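PDB 3MGA: enterochelin esterase from Salmonella enterica subsp. enterica serovar Typhimurium, which probably hydrolyses the ester bonds of ferric enterobactin, the iron-loaded siderophore, so that the cell can recover the iron it has imported. Local coordinates for residues 34-39 and 95-100; 200-205 and 234-239; 315-320 and 354-359. All coordinates share one frame; numbering follows the deposited sequence.

Contact 1: residues 34-39 and 95-100; sequences VTFWWR and YCFIPT
Trp38 and Phe97 meet at the five-membered end of the indole, where Trp38 CD1 comes 3.8 Å from Phe97 CD2; the two rings are turned obliquely, with the side chains sliding past each other in opposite directions. Phe97 also presents CE1, 3.8 Å from Phe36 CD1, which lies in the plane of the Phe97 ring at its edge. Phe36 in turn directs an edge at Tyr95: its CE1 sits 3.7 Å above the centre of the tyrosine face, an edge-to-face pair with planes at 78°. Phenylalanine suits both places because its flat, wholly apolar ring spans the gap between the sheets and brings no polar atom into it. Trp38 CG is anti to the backbone N, which carries the indole toward strand 92-100, and Pro99 lies across one face of it. Pro99 CB is 3.8 Å from the centroid of the six-membered ring and 28° off the ring normal, a CH-pi contact. No hydrogen bond crosses the contact; large flat side chains fill the space between the strands, whose segment axes approach to 9.7 Å and cross at -43°. This is face-to-face packing of two sheets in a beta-sandwich, consistent with the E-set assignment: strand 32-39 pairs with 23-26 and 80-87, while strand 92-100 lies between 52-57 and 148-153, whose Ile57 and Leu152 both touch Phe36 and Tyr95.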
loop_
_atom_site.group_PDB
_atom_site.type_symbol
_atom_site.label_atom_id
_atom_site.label_comp_id
_atom_site.label_asym_id
_atom_site.label_seq_id
_atom_site.Cartn_x
_atom_site.Cartn_y
_atom_site.Cartn_z
ATOM N N VAL A 34 18.486 0.589 14.392
ATOM C CA VAL A 34 17.303 1.297 14.870
ATOM C C VAL A 34 16.759 0.681 16.162
ATOM O O VAL A 34 16.551 -0.525 16.238
ATOM C CB VAL A 34 16.202 1.299 13.796
ATOM C CG1 VAL A 34 14.998 2.098 14.269
ATOM C CG2 VAL A 34 16.744 1.876 12.488
ATOM N N THR A 35 16.526 1.524 17.168
ATOM C CA THR A 35 16.021 1.078 18.457
ATOM C C THR A 35 14.606 1.576 18.712
ATOM O O THR A 35 14.312 2.760 18.545
ATOM C CB THR A 35 16.922 1.579 19.612
ATOM O OG1 THR A 35 18.241 1.053 19.447
ATOM C CG2 THR A 35 16.379 1.140 20.958
ATOM N N PHE A 36 13.745 0.655 19.131
ATOM C CA PHE A 36 12.356 0.949 19.444
ATOM C C PHE A 36 12.171 0.958 20.948
ATOM O O PHE A 36 12.814 0.183 21.661
ATOM C CB PHE A 36 11.448 -0.109 18.826
ATOM C CG PHE A 36 11.415 -0.079 17.327
ATOM C CD1 PHE A 36 10.313 0.436 16.655
ATOM C CD2 PHE A 36 12.482 -0.543 16.590
ATOM C CE1 PHE A 36 10.277 0.464 15.265
ATOM C CE2 PHE A 36 12.457 -0.509 15.204
ATOM C CZ PHE A 36 11.352 -0.005 14.541
ATOM N N TRP A 37 11.302 1.842 21.430
ATOM C CA TRP A 37 11.019 1.941 22.852
ATOM C C TRP A 37 9.515 1.905 23.117
ATOM O O TRP A 37 8.726 2.506 22.386
ATOM C CB TRP A 37 11.554 3.249 23.429
ATOM C CG TRP A 37 12.984 3.558 23.137
ATOM C CD1 TRP A 37 13.454 4.398 22.169
ATOM C CD2 TRP A 37 14.133 3.054 23.823
ATOM N NE1 TRP A 37 14.825 4.446 22.206
ATOM C CE2 TRP A 37 15.269 3.630 23.213
ATOM C CE3 TRP A 37 14.315 2.168 24.895
ATOM C CZ2 TRP A 37 16.572 3.349 23.638
ATOM C CZ3 TRP A 37 15.612 1.891 25.318
ATOM C CH2 TRP A 37 16.721 2.479 24.689
ATOM N N TRP A 38 9.136 1.183 24.165
ATOM C CA TRP A 38 7.752 1.100 24.609
ATOM C C TRP A 38 7.786 1.183 26.123
ATOM O O TRP A 38 8.537 0.455 26.771
ATOM C CB TRP A 38 7.055 -0.188 24.151
ATOM C CG TRP A 38 5.610 -0.269 24.618
ATOM C CD1 TRP A 38 4.542 0.425 24.113
ATOM C CD2 TRP A 38 5.087 -1.095 25.672
ATOM N NE1 TRP A 38 3.390 0.088 24.797
ATOM C CE2 TRP A 38 3.698 -0.843 25.755
ATOM C CE3 TRP A 38 5.660 -2.019 26.556
ATOM C CZ2 TRP A 38 2.875 -1.484 26.679
ATOM C CZ3 TRP A 38 4.840 -2.655 27.481
ATOM C CH2 TRP A 38 3.463 -2.383 27.534
ATOM N N ARG A 39 6.993 2.099 26.671
ATOM C CA ARG A 39 6.911 2.305 28.108
ATOM C C ARG A 39 5.731 1.511 28.651
ATOM O O ARG A 39 4.587 1.745 28.261
ATOM C CB ARG A 39 6.722 3.789 28.424
ATOM C CG ARG A 39 6.733 4.113 29.913
ATOM C CD ARG A 39 6.597 5.607 30.156
ATOM N NE ARG A 39 6.832 5.959 31.554
ATOM C CZ ARG A 39 6.765 7.197 32.045
ATOM N NH1 ARG A 39 6.457 8.229 31.259
ATOM N NH2 ARG A 39 7.006 7.406 33.331
ATOM N N TYR A 95 4.673 0.133 11.333
ATOM C CA TYR A 95 4.948 -0.801 12.414
ATOM C C TYR A 95 3.930 -0.572 13.515
ATOM O O TYR A 95 3.235 0.450 13.532
ATOM C CB TYR A 95 6.376 -0.651 12.961
ATOM C CG TYR A 95 6.606 0.626 13.738
ATOM C CD1 TYR A 95 6.898 1.818 13.091
ATOM C CD2 TYR A 95 6.537 0.635 15.126
ATOM C CE1 TYR A 95 7.104 2.993 13.812
ATOM C CE2 TYR A 95 6.747 1.797 15.848
ATOM C CZ TYR A 95 7.023 2.973 15.192
ATOM O OH TYR A 95 7.227 4.125 15.921
ATOM N N CYS A 96 3.838 -1.539 14.418
ATOM C CA CYS A 96 2.931 -1.449 15.543
ATOM C C CYS A 96 3.466 -2.387 16.604
ATOM O O CYS A 96 4.262 -3.269 16.291
ATOM C CB CYS A 96 1.493 -1.824 15.127
ATOM S SG CYS A 96 1.270 -3.498 14.433
ATOM N N PHE A 97 3.089 -2.171 17.859
ATOM C CA PHE A 97 3.532 -3.067 18.919
ATOM C C PHE A 97 2.333 -3.864 19.399
ATOM O O PHE A 97 1.192 -3.439 19.227
ATOM C CB PHE A 97 4.151 -2.321 20.111
ATOM C CG PHE A 97 5.176 -1.287 19.734
ATOM C CD1 PHE A 97 6.189 -1.580 18.829
ATOM C CD2 PHE A 97 5.186 -0.046 20.366
ATOM C CE1 PHE A 97 7.149 -0.622 18.501
ATOM C CE2 PHE A 97 6.148 0.906 20.057
ATOM C CZ PHE A 97 7.131 0.617 19.121
ATOM N N ILE A 98 2.598 -5.021 20.001
ATOM C CA ILE A 98 1.546 -5.869 20.532
ATOM C C ILE A 98 1.915 -6.301 21.955
ATOM O O ILE A 98 2.400 -7.421 22.171
ATOM C CB ILE A 98 1.317 -7.113 19.666
ATOM C CG1 ILE A 98 1.156 -6.726 18.194
ATOM C CG2 ILE A 98 0.101 -7.891 20.174
ATOM C CD1 ILE A 98 0.926 -7.897 17.285
ATOM N N PRO A 99 1.701 -5.402 22.932
ATOM C CA PRO A 99 1.998 -5.729 24.320
ATOM C C PRO A 99 0.899 -6.623 24.875
ATOM O O PRO A 99 -0.258 -6.207 24.921
ATOM C CB PRO A 99 2.019 -4.365 25.011
ATOM C CG PRO A 99 1.175 -3.491 24.173
ATOM C CD PRO A 99 1.184 -4.031 22.778
ATOM N N THR A 100 1.258 -7.842 25.275
ATOM C CA THR A 100 0.287 -8.805 25.788
ATOM C C THR A 100 0.799 -9.624 26.965
ATOM O O THR A 100 2.001 -9.692 27.215
ATOM C CB THR A 100 -0.125 -9.811 24.691
ATOM O OG1 THR A 100 -1.003 -10.800 25.254
ATOM C CG2 THR A 100 1.104 -10.510 24.111
#

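Contact 2: residues 200-205 and 234-239; sequences EERPLA and GAVYLL
Ala205 O accepts the amide hydrogen of Leu238 N at 3.0 Å in a nearly straight bond, 176° at the hydrogen. It belongs to the parallel pairing of strands 204-207 and 236-240 in the central sheet of the alpha/beta-hydrolase fold. Val236 N donates to Pro203 O, also at 3.0 Å, and Ala205 N returns a bond to Val236 O. Thus the amide and carbonyl of Ala205 hold two residues of the partner strand, Val236 and Leu238, the alternation expected of parallel strands. Proline has no amide hydrogen, but Pro203 needs only its carbonyl to begin the ladder.

Leu204 and Val236 put their side chains on one face of the sheet. With chi2 at 65°, Leu204 CD1 comes 3.4 Å from Val236 O and 3.9 Å from Val236 CG1. Helix 256-273 covers this face, Leu267 touching Leu204 and Leu266 and Val270 touching Leu238. Ala205 and Tyr237 occupy the other face, and the short methyl of the alanine accommodates the broad tyrosine ring beside it, with Ala205 CB 3.9 Å from Tyr237 CD1. Tyr237 also touches Leu223 of helix 220-228, so a helix packs against each face.

Before the strands begin, Arg202 runs out in an extended chain from CG to NE and crosses Val236 at about a right angle. Its CB and CG pass Gly234 O, and its buried guanidinium donates from NH2 to Gly195 O and from NH1 to Pro275 O. Arginine fits here by joining an apolar stem to a polar end. Val236 CG2, beside its own backbone N, meets Arg202 CD at 3.6 Å and Arg202 NH1 at 3.7 Å.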
loop_
_atom_site.group_PDB
_atom_site.type_symbol
_atom_site.label_atom_id
_atom_site.label_comp_id
_atom_site.label_asym_id
_atom_site.label_seq_id
_atom_site.Cartn_x
_atom_site.Cartn_y
_atom_site.Cartn_z
ATOM N N GLU A 200 -13.220 18.470 -20.907
ATOM C CA GLU A 200 -13.288 17.264 -21.740
ATOM C C GLU A 200 -11.911 16.677 -22.072
ATOM O O GLU A 200 -11.827 15.581 -22.622
ATOM C CB GLU A 200 -14.083 17.506 -23.038
ATOM C CG GLU A 200 -15.594 17.768 -22.861
ATOM C CD GLU A 200 -15.931 19.135 -22.259
ATOM O OE1 GLU A 200 -15.036 20.011 -22.199
ATOM O OE2 GLU A 200 -17.107 19.336 -21.870
ATOM N N GLU A 201 -10.841 17.400 -21.746
ATOM C CA GLU A 201 -9.475 16.916 -21.979
ATOM C C GLU A 201 -8.887 16.311 -20.702
ATOM O O GLU A 201 -7.923 15.551 -20.756
ATOM C CB GLU A 201 -8.581 18.050 -22.492
ATOM C CG GLU A 201 -9.042 18.652 -23.824
ATOM C CD GLU A 201 -8.963 17.670 -24.992
ATOM O OE1 GLU A 201 -8.173 16.702 -24.927
ATOM O OE2 GLU A 201 -9.678 17.883 -25.992
ATOM N N ARG A 202 -9.468 16.650 -19.556
ATOM C CA ARG A 202 -9.005 16.119 -18.269
ATOM C C ARG A 202 -8.911 14.609 -18.279
ATOM O O ARG A 202 -9.861 13.937 -18.668
ATOM C CB ARG A 202 -10.009 16.403 -17.181
ATOM C CG ARG A 202 -10.285 17.817 -16.772
ATOM C CD ARG A 202 -11.587 17.697 -16.008
ATOM N NE ARG A 202 -11.965 18.824 -15.191
ATOM C CZ ARG A 202 -13.160 18.935 -14.624
ATOM N NH1 ARG A 202 -14.090 18.010 -14.834
ATOM N NH2 ARG A 202 -13.442 19.989 -13.880
ATOM N N PRO A 203 -7.774 14.065 -17.838
ATOM C CA PRO A 203 -7.681 12.624 -17.752
ATOM C C PRO A 203 -8.454 12.101 -16.536
ATOM O O PRO A 203 -8.544 12.791 -15.507
ATOM C CB PRO A 203 -6.192 12.393 -17.522
ATOM C CG PRO A 203 -5.726 13.624 -16.847
ATOM C CD PRO A 203 -6.505 14.721 -17.476
ATOM N N LEU A 204 -9.010 10.903 -16.676
ATOM C CA LEU A 204 -9.715 10.212 -15.611
ATOM C C LEU A 204 -8.732 9.212 -15.013
ATOM O O LEU A 204 -7.992 8.540 -15.748
ATOM C CB LEU A 204 -10.911 9.430 -16.153
ATOM C CG LEU A 204 -11.569 8.461 -15.150
ATOM C CD1 LEU A 204 -12.187 9.226 -13.971
ATOM C CD2 LEU A 204 -12.633 7.604 -15.827
ATOM N N ALA A 205 -8.741 9.110 -13.686
ATOM C CA ALA A 205 -7.883 8.187 -12.973
ATOM C C ALA A 205 -8.739 7.429 -11.976
ATOM O O ALA A 205 -9.382 8.035 -11.115
ATOM C CB ALA A 205 -6.755 8.946 -12.253
ATOM N N GLY A 234 -4.759 18.950 -14.482
ATOM C CA GLY A 234 -6.067 19.013 -13.851
ATOM C C GLY A 234 -6.764 17.734 -14.278
ATOM O O GLY A 234 -6.855 17.451 -15.465
ATOM N N ALA A 235 -7.247 16.957 -13.319
ATOM C CA ALA A 235 -7.863 15.672 -13.625
ATOM C C ALA A 235 -9.146 15.430 -12.869
ATOM O O ALA A 235 -9.613 16.285 -12.135
ATOM C CB ALA A 235 -6.866 14.544 -13.309
ATOM N N VAL A 236 -9.705 14.242 -13.093
ATOM C CA VAL A 236 -10.914 13.773 -12.440
ATOM C C VAL A 236 -10.539 12.468 -11.770
ATOM O O VAL A 236 -10.209 11.504 -12.452
ATOM C CB VAL A 236 -12.048 13.502 -13.466
ATOM C CG1 VAL A 236 -13.250 12.796 -12.791
ATOM C CG2 VAL A 236 -12.473 14.794 -14.148
ATOM N N TYR A 237 -10.583 12.439 -10.441
ATOM C CA TYR A 237 -10.229 11.243 -9.671
ATOM C C TYR A 237 -11.451 10.492 -9.137
ATOM O O TYR A 237 -12.297 11.076 -8.482
ATOM C CB TYR A 237 -9.321 11.629 -8.508
ATOM C CG TYR A 237 -8.006 12.229 -8.941
ATOM C CD1 TYR A 237 -6.901 11.424 -9.195
ATOM C CD2 TYR A 237 -7.868 13.594 -9.101
ATOM C CE1 TYR A 237 -5.694 11.969 -9.594
ATOM C CE2 TYR A 237 -6.664 14.148 -9.495
ATOM C CZ TYR A 237 -5.584 13.330 -9.745
ATOM O OH TYR A 237 -4.392 13.883 -10.143
ATOM N N LEU A 238 -11.518 9.187 -9.417
ATOM C CA LEU A 238 -12.614 8.340 -8.979
ATOM C C LEU A 238 -12.144 7.248 -8.008
ATOM O O LEU A 238 -11.454 6.311 -8.400
ATOM C CB LEU A 238 -13.253 7.698 -10.194
ATOM C CG LEU A 238 -14.466 6.815 -9.966
ATOM C CD1 LEU A 238 -15.573 7.606 -9.274
ATOM C CD2 LEU A 238 -14.940 6.259 -11.292
ATOM N N LEU A 239 -12.509 7.370 -6.736
ATOM C CA LEU A 239 -12.126 6.361 -5.751
ATOM C C LEU A 239 -13.283 5.416 -5.547
ATOM O O LEU A 239 -14.381 5.854 -5.201
ATOM C CB LEU A 239 -11.707 6.996 -4.431
ATOM C CG LEU A 239 -10.318 7.638 -4.376
ATOM C CD1 LEU A 239 -10.095 8.657 -5.472
ATOM C CD2 LEU A 239 -10.143 8.274 -2.999
#

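Contact 3: residues 315-320 and 354-359; sequences SFWWPH and PIVFQA
Trp317 holds CG between its backbone N and carbonyl carbon (chi1 46°), while Val356 has CG2 anti to its carbonyl carbon; the pyrrole edge of the indole meets that methyl. Val356 CG2 lies near the ring plane, 3.6 Å from Trp317 NE1 and 3.9 Å from Trp317 CD1. Ile355 approaches the same corner obliquely, its CG2 4.2 Å from Trp317 CD1. Beta-branched residues suit this part of the helix because their methyls start close to the backbone, a firm surface for a wide ring. One turn on, Ala359 presents only CB, small enough for the loop backbone to come near: that methyl is 4.1 Å from Trp317 N and 4.2 Å from Phe316 C. The loop is bent by a type I turn from Ser315 to Trp318, closed by a hydrogen bond from Trp318 N to Ser315 O. Ser315 OG is hydrogen-bonded to Ser289 OG, in a GxSxG sequence that fits the nucleophile elbow of this fold. A glycerol, probably from the crystallisation liquor, lies near Trp317. The loop follows strand 308-312; Phe316 reaches between helices 290-301 and 354-367, touching Leu293, Leu296 and Leu363, and meets Leu347 of strand 344-350.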
loop_
_atom_site.group_PDB
_atom_site.type_symbol
_atom_site.label_atom_id
_atom_site.label_comp_id
_atom_site.label_asym_id
_atom_site.label_seq_id
_atom_site.Cartn_x
_atom_site.Cartn_y
_atom_site.Cartn_z
ATOM N N SER A 315 -0.763 -8.592 -6.923
ATOM C CA SER A 315 -0.902 -9.984 -6.510
ATOM C C SER A 315 -0.906 -10.895 -7.735
ATOM O O SER A 315 -1.895 -11.568 -8.016
ATOM C CB SER A 315 -2.184 -10.162 -5.706
ATOM O OG SER A 315 -2.159 -9.344 -4.549
ATOM N N PHE A 316 0.216 -10.917 -8.452
ATOM C CA PHE A 316 0.353 -11.727 -9.661
ATOM C C PHE A 316 0.705 -13.178 -9.357
ATOM O O PHE A 316 1.030 -13.951 -10.256
ATOM C CB PHE A 316 1.337 -11.085 -10.634
ATOM C CG PHE A 316 0.929 -9.718 -11.041
ATOM C CD1 PHE A 316 -0.161 -9.539 -11.885
ATOM C CD2 PHE A 316 1.599 -8.597 -10.557
ATOM C CE1 PHE A 316 -0.567 -8.275 -12.253
ATOM C CE2 PHE A 316 1.193 -7.325 -10.917
ATOM C CZ PHE A 316 0.112 -7.162 -11.765
ATOM N N TRP A 317 0.648 -13.524 -8.073
ATOM C CA TRP A 317 0.840 -14.893 -7.611
ATOM C C TRP A 317 -0.536 -15.563 -7.561
ATOM O O TRP A 317 -0.633 -16.778 -7.434
ATOM C CB TRP A 317 1.515 -14.932 -6.232
ATOM C CG TRP A 317 0.927 -13.974 -5.224
ATOM C CD1 TRP A 317 1.460 -12.781 -4.832
ATOM C CD2 TRP A 317 -0.313 -14.108 -4.518
ATOM N NE1 TRP A 317 0.645 -12.177 -3.912
ATOM C CE2 TRP A 317 -0.454 -12.965 -3.706
ATOM C CE3 TRP A 317 -1.318 -15.085 -4.489
ATOM C CZ2 TRP A 317 -1.552 -12.774 -2.868
ATOM C CZ3 TRP A 317 -2.412 -14.891 -3.654
ATOM C CH2 TRP A 317 -2.517 -13.747 -2.855
ATOM N N TRP A 318 -1.598 -14.758 -7.659
ATOM C CA TRP A 318 -2.979 -15.254 -7.637
ATOM C C TRP A 318 -3.149 -16.258 -8.772
ATOM O O TRP A 318 -2.522 -16.101 -9.823
ATOM C CB TRP A 318 -3.958 -14.081 -7.801
ATOM C CG TRP A 318 -5.436 -14.447 -7.721
ATOM C CD1 TRP A 318 -6.170 -14.641 -6.585
ATOM C CD2 TRP A 318 -6.347 -14.621 -8.818
ATOM N NE1 TRP A 318 -7.471 -14.948 -6.907
ATOM C CE2 TRP A 318 -7.608 -14.941 -8.268
ATOM C CE3 TRP A 318 -6.218 -14.550 -10.211
ATOM C CZ2 TRP A 318 -8.731 -15.184 -9.059
ATOM C CZ3 TRP A 318 -7.335 -14.793 -10.997
ATOM C CH2 TRP A 318 -8.577 -15.104 -10.417
ATOM N N PRO A 319 -4.007 -17.284 -8.581
ATOM C CA PRO A 319 -4.846 -17.578 -7.405
ATOM C C PRO A 319 -4.158 -18.280 -6.221
ATOM O O PRO A 319 -4.695 -18.266 -5.108
ATOM C CB PRO A 319 -5.944 -18.471 -7.984
ATOM C CG PRO A 319 -5.281 -19.187 -9.102
ATOM C CD PRO A 319 -4.267 -18.231 -9.682
ATOM N N HIS A 320 -2.989 -18.874 -6.446
ATOM C CA HIS A 320 -2.292 -19.576 -5.374
ATOM C C HIS A 320 -1.024 -18.840 -4.916
ATOM O O HIS A 320 -0.055 -18.707 -5.664
ATOM C CB HIS A 320 -1.997 -21.015 -5.799
ATOM C CG HIS A 320 -3.231 -21.808 -6.115
ATOM N ND1 HIS A 320 -4.069 -22.304 -5.137
ATOM C CD2 HIS A 320 -3.761 -22.204 -7.298
ATOM C CE1 HIS A 320 -5.066 -22.961 -5.703
ATOM N NE2 HIS A 320 -4.902 -22.915 -7.013
ATOM N N PRO A 354 9.120 -10.599 -0.893
ATOM C CA PRO A 354 9.746 -11.566 -1.802
ATOM C C PRO A 354 8.807 -12.255 -2.766
ATOM O O PRO A 354 9.041 -12.221 -3.973
ATOM C CB PRO A 354 10.360 -12.602 -0.851
ATOM C CG PRO A 354 10.666 -11.864 0.360
ATOM C CD PRO A 354 9.673 -10.722 0.468
ATOM N N ILE A 355 7.758 -12.876 -2.240
ATOM C CA ILE A 355 6.814 -13.595 -3.077
ATOM C C ILE A 355 6.242 -12.649 -4.123
ATOM O O ILE A 355 6.313 -12.921 -5.323
ATOM C CB ILE A 355 5.685 -14.254 -2.250
ATOM C CG1 ILE A 355 6.267 -15.325 -1.316
ATOM C CG2 ILE A 355 4.655 -14.896 -3.165
ATOM C CD1 ILE A 355 5.221 -16.096 -0.510
ATOM N N VAL A 356 5.701 -11.528 -3.659
ATOM C CA VAL A 356 5.117 -10.536 -4.552
ATOM C C VAL A 356 6.173 -9.974 -5.500
ATOM O O VAL A 356 5.941 -9.874 -6.698
ATOM C CB VAL A 356 4.451 -9.398 -3.764
ATOM C CG1 VAL A 356 3.977 -8.278 -4.710
ATOM C CG2 VAL A 356 3.295 -9.944 -2.935
ATOM N N PHE A 357 7.340 -9.633 -4.960
ATOM C CA PHE A 357 8.429 -9.090 -5.768
ATOM C C PHE A 357 8.843 -10.036 -6.905
ATOM O O PHE A 357 8.961 -9.621 -8.063
ATOM C CB PHE A 357 9.626 -8.782 -4.880
ATOM C CG PHE A 357 10.759 -8.120 -5.602
ATOM C CD1 PHE A 357 10.733 -6.757 -5.852
ATOM C CD2 PHE A 357 11.858 -8.849 -6.017
ATOM C CE1 PHE A 357 11.773 -6.142 -6.515
ATOM C CE2 PHE A 357 12.902 -8.233 -6.672
ATOM C CZ PHE A 357 12.859 -6.876 -6.919
ATOM N N GLN A 358 9.074 -11.300 -6.576
ATOM C CA GLN A 358 9.458 -12.291 -7.583
ATOM C C GLN A 358 8.351 -12.453 -8.613
ATOM O O GLN A 358 8.616 -12.587 -9.807
ATOM C CB GLN A 358 9.777 -13.636 -6.930
ATOM C CG GLN A 358 11.073 -13.648 -6.126
ATOM C CD GLN A 358 11.314 -14.974 -5.411
ATOM O OE1 GLN A 358 12.411 -15.540 -5.477
ATOM N NE2 GLN A 358 10.276 -15.492 -4.753
ATOM N N ALA A 359 7.108 -12.432 -8.146
ATOM C CA ALA A 359 5.966 -12.562 -9.030
ATOM C C ALA A 359 5.944 -11.394 -10.023
ATOM O O ALA A 359 5.690 -11.587 -11.212
ATOM C CB ALA A 359 4.682 -12.612 -8.229
#

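In the fold
The three contacts follow one another along the chain, none nested in or crossing another. Contact 1 closes first, over 55 intervening residues that include strands but no helix, and joins the two sheets of the N-terminal sandwich. The chain then enters the esterase part, where contact 2 spans 28 residues and brings together neighbouring parallel strands through a beta-alpha-beta crossover that runs by way of helices 210-216 and 220-228. Contact 3 comes last: after 33 residues carrying helix 328-335 and strand 344-350, it packs the loop after strand 308-312 against helix 354-367. Contacts 1 and 2 lie on opposite sides of the chain's centre, their centres 41 Å apart.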